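Local coordinates for StAR-related lipid transfer protein 13 (PDB 2PSO) that stimulates GTP hydrolysis by RhoA, and perhaps by Cdc42, and carries a C-terminal lipid-binding START domain, the part described here, at residues A[76-81]-A[191-196]. Sequence-based numbering, arbitrary orientation.
Sequences LWKASV and THICRI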
loop_
_atom_site.group_PDB
_atom_site.type_symbol
_atom_site.label_atom_id
_atom_site.label_comp_id
_atom_site.label_asym_id
_atom_site.label_seq_id
_atom_site.Cartn_x
_atom_site.Cartn_y
_atom_site.Cartn_z
ATOM N N LEU A 76 3.638 -9.849 -0.799
ATOM C CA LEU A 76 3.386 -8.851 0.209
ATOM C C LEU A 76 4.474 -7.822 0.034
ATOM O O LEU A 76 5.648 -8.156 0.138
ATOM C CB LEU A 76 3.541 -9.477 1.581
ATOM C CG LEU A 76 3.181 -8.619 2.784
ATOM C CD1 LEU A 76 1.697 -8.276 2.734
ATOM C CD2 LEU A 76 3.509 -9.363 4.081
ATOM N N TRP A 77 4.111 -6.577 -0.224
ATOM C CA TRP A 77 5.129 -5.538 -0.382
ATOM C C TRP A 77 5.289 -4.618 0.810
ATOM O O TRP A 77 4.417 -4.528 1.660
ATOM C CB TRP A 77 4.811 -4.682 -1.571
ATOM C CG TRP A 77 4.821 -5.422 -2.832
ATOM C CD1 TRP A 77 3.776 -6.073 -3.413
ATOM C CD2 TRP A 77 5.934 -5.580 -3.707
ATOM N NE1 TRP A 77 4.168 -6.604 -4.614
ATOM C CE2 TRP A 77 5.492 -6.316 -4.814
ATOM C CE3 TRP A 77 7.269 -5.163 -3.661
ATOM C CZ2 TRP A 77 6.329 -6.650 -5.863
ATOM C CZ3 TRP A 77 8.103 -5.491 -4.711
ATOM C CH2 TRP A 77 7.631 -6.230 -5.795
ATOM N N LYS A 78 6.414 -3.911 0.834
ATOM C CA LYS A 78 6.753 -3.016 1.925
ATOM C C LYS A 78 7.559 -1.850 1.399
ATOM O O LYS A 78 8.715 -2.028 1.043
ATOM C CB LYS A 78 7.566 -3.761 2.976
ATOM C CG LYS A 78 7.990 -2.909 4.144
ATOM C CD LYS A 78 8.456 -3.759 5.316
ATOM C CE LYS A 78 9.892 -4.195 5.155
ATOM N NZ LYS A 78 10.824 -3.082 5.491
ATOM N N ALA A 79 6.956 -0.662 1.358
ATOM C CA ALA A 79 7.662 0.564 0.960
ATOM C C ALA A 79 7.824 1.574 2.099
ATOM O O ALA A 79 6.983 1.642 2.995
ATOM C CB ALA A 79 6.988 1.209 -0.213
ATOM N N SER A 80 8.911 2.353 2.054
ATOM C CA SER A 80 9.227 3.365 3.078
ATOM C C SER A 80 9.634 4.741 2.562
ATOM O O SER A 80 10.052 4.888 1.413
ATOM C CB SER A 80 10.352 2.877 3.945
ATOM O OG SER A 80 9.824 2.037 4.924
ATOM N N VAL A 81 9.501 5.743 3.434
ATOM C CA VAL A 81 10.063 7.068 3.227
ATOM C C VAL A 81 10.233 7.728 4.567
ATOM O O VAL A 81 9.636 7.310 5.563
ATOM C CB VAL A 81 9.134 7.999 2.463
ATOM C CG1 VAL A 81 9.322 7.888 0.956
ATOM C CG2 VAL A 81 7.724 7.764 2.880
ATOM N N THR A 191 5.843 3.750 6.808
ATOM C CA THR A 191 5.992 2.447 6.169
ATOM C C THR A 191 4.645 1.856 5.798
ATOM O O THR A 191 3.791 1.640 6.661
ATOM C CB THR A 191 6.724 1.464 7.077
ATOM O OG1 THR A 191 8.084 1.881 7.229
ATOM C CG2 THR A 191 6.698 0.060 6.501
ATOM N N HIS A 192 4.447 1.601 4.510
ATOM C CA HIS A 192 3.262 0.893 4.061
ATOM C C HIS A 192 3.520 -0.579 3.643
ATOM O O HIS A 192 4.097 -0.847 2.579
ATOM C CB HIS A 192 2.630 1.650 2.916
ATOM C CG HIS A 192 1.281 1.143 2.548
ATOM N ND1 HIS A 192 0.743 1.301 1.286
ATOM C CD2 HIS A 192 0.352 0.479 3.275
ATOM C CE1 HIS A 192 -0.459 0.746 1.248
ATOM N NE2 HIS A 192 -0.723 0.249 2.446
ATOM N N ILE A 193 3.086 -1.525 4.473
ATOM C CA ILE A 193 3.061 -2.922 4.074
ATOM C C ILE A 193 1.713 -3.352 3.513
ATOM O O ILE A 193 0.758 -3.484 4.265
ATOM C CB ILE A 193 3.325 -3.856 5.259
ATOM C CG1 ILE A 193 4.687 -3.559 5.879
ATOM C CG2 ILE A 193 3.238 -5.331 4.802
ATOM C CD1 ILE A 193 4.794 -4.023 7.304
ATOM N N CYS A 194 1.627 -3.622 2.219
ATOM C CA CYS A 194 0.373 -4.127 1.692
ATOM C C CYS A 194 0.449 -5.243 0.630
ATOM O O CYS A 194 1.513 -5.626 0.158
ATOM C CB CYS A 194 -0.419 -2.986 1.124
ATOM S SG CYS A 194 0.225 -2.554 -0.465
ATOM N N ARG A 195 -0.734 -5.725 0.257
ATOM C CA ARG A 195 -0.928 -6.891 -0.572
ATOM C C ARG A 195 -2.325 -6.749 -1.140
ATOM O O ARG A 195 -3.314 -7.051 -0.479
ATOM C CB ARG A 195 -0.873 -8.156 0.289
ATOM C CG ARG A 195 -0.895 -9.478 -0.505
ATOM C CD ARG A 195 -0.891 -10.738 0.391
ATOM N NE ARG A 195 -0.460 -11.912 -0.364
ATOM C CZ ARG A 195 -0.525 -13.187 0.031
ATOM N NH1 ARG A 195 -1.022 -13.531 1.212
ATOM N NH2 ARG A 195 -0.064 -14.132 -0.777
ATOM N N ILE A 196 -2.412 -6.259 -2.364
ATOM C CA ILE A 196 -3.700 -6.037 -2.984
ATOM C C ILE A 196 -3.865 -6.977 -4.174
ATOM O O ILE A 196 -2.887 -7.321 -4.843
ATOM C CB ILE A 196 -3.829 -4.583 -3.444
ATOM C CG1 ILE A 196 -3.315 -3.653 -2.339
ATOM C CG2 ILE A 196 -5.265 -4.247 -3.790
ATOM C CD1 ILE A 196 -3.463 -2.176 -2.643
#
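Trp-77 N donates to Cys-194 O over 2.8 Å, a nearly straight bond, and Cys-194 N returns a weak bond to Trp-77 O. One hydrogen-bonded pair further on, Ala-79 O accepts from His-192 N at 3.0 Å, nearly head-on to the carbonyl, whereas Ala-79 N reaches His-192 O from 39° above its carbonyl plane. Ser-80 and Thr-191, a non-hydrogen-bonded pair, join their hydroxyls instead, OG to OG1 at 2.9 Å; chi1 of -83° and -68° sets each oxygen beside its own backbone N on the same sheet face, which brings the two together. Ile-193 CA sends a C-H···O contact to Trp-77 O at 3.2 Å. The strands are neighbours in the curved antiparallel part of the START helix-grip fold, between strands 62-66 and 169-182; helix 209-223 covers the face of Trp-77, Ala-79, His-192 and Cys-194, where the His-192 ring stacks with Tyr-178 and its NE2 hydrogen-bonds to Ser-176 OG. On the other face Lys-78 and Ile-193 lie alongside, pointing the same way, with Ile-193 CG1 3.8 Å from Lys-78 CG; the lysine then bends at chi3 and chi4, and its ammonium forms a cation-pi contact with Trp-52. The other isoleucine branch, CG2, crosses Leu-76 at a slant, 3.9 Å from its CG. An alanine at Ile-193 would remove both branches, and would probably leave a gap between Leu-76 and the lysine methylenes, which would lose their main apolar partner across the strands. Leu-76 CD1 rests on Arg-195 CB at 3.5 Å, while the arginine's guanidinium makes a salt bridge to Asp-70 through NH1 and a hydrogen bond to Leu-74 O through NH2.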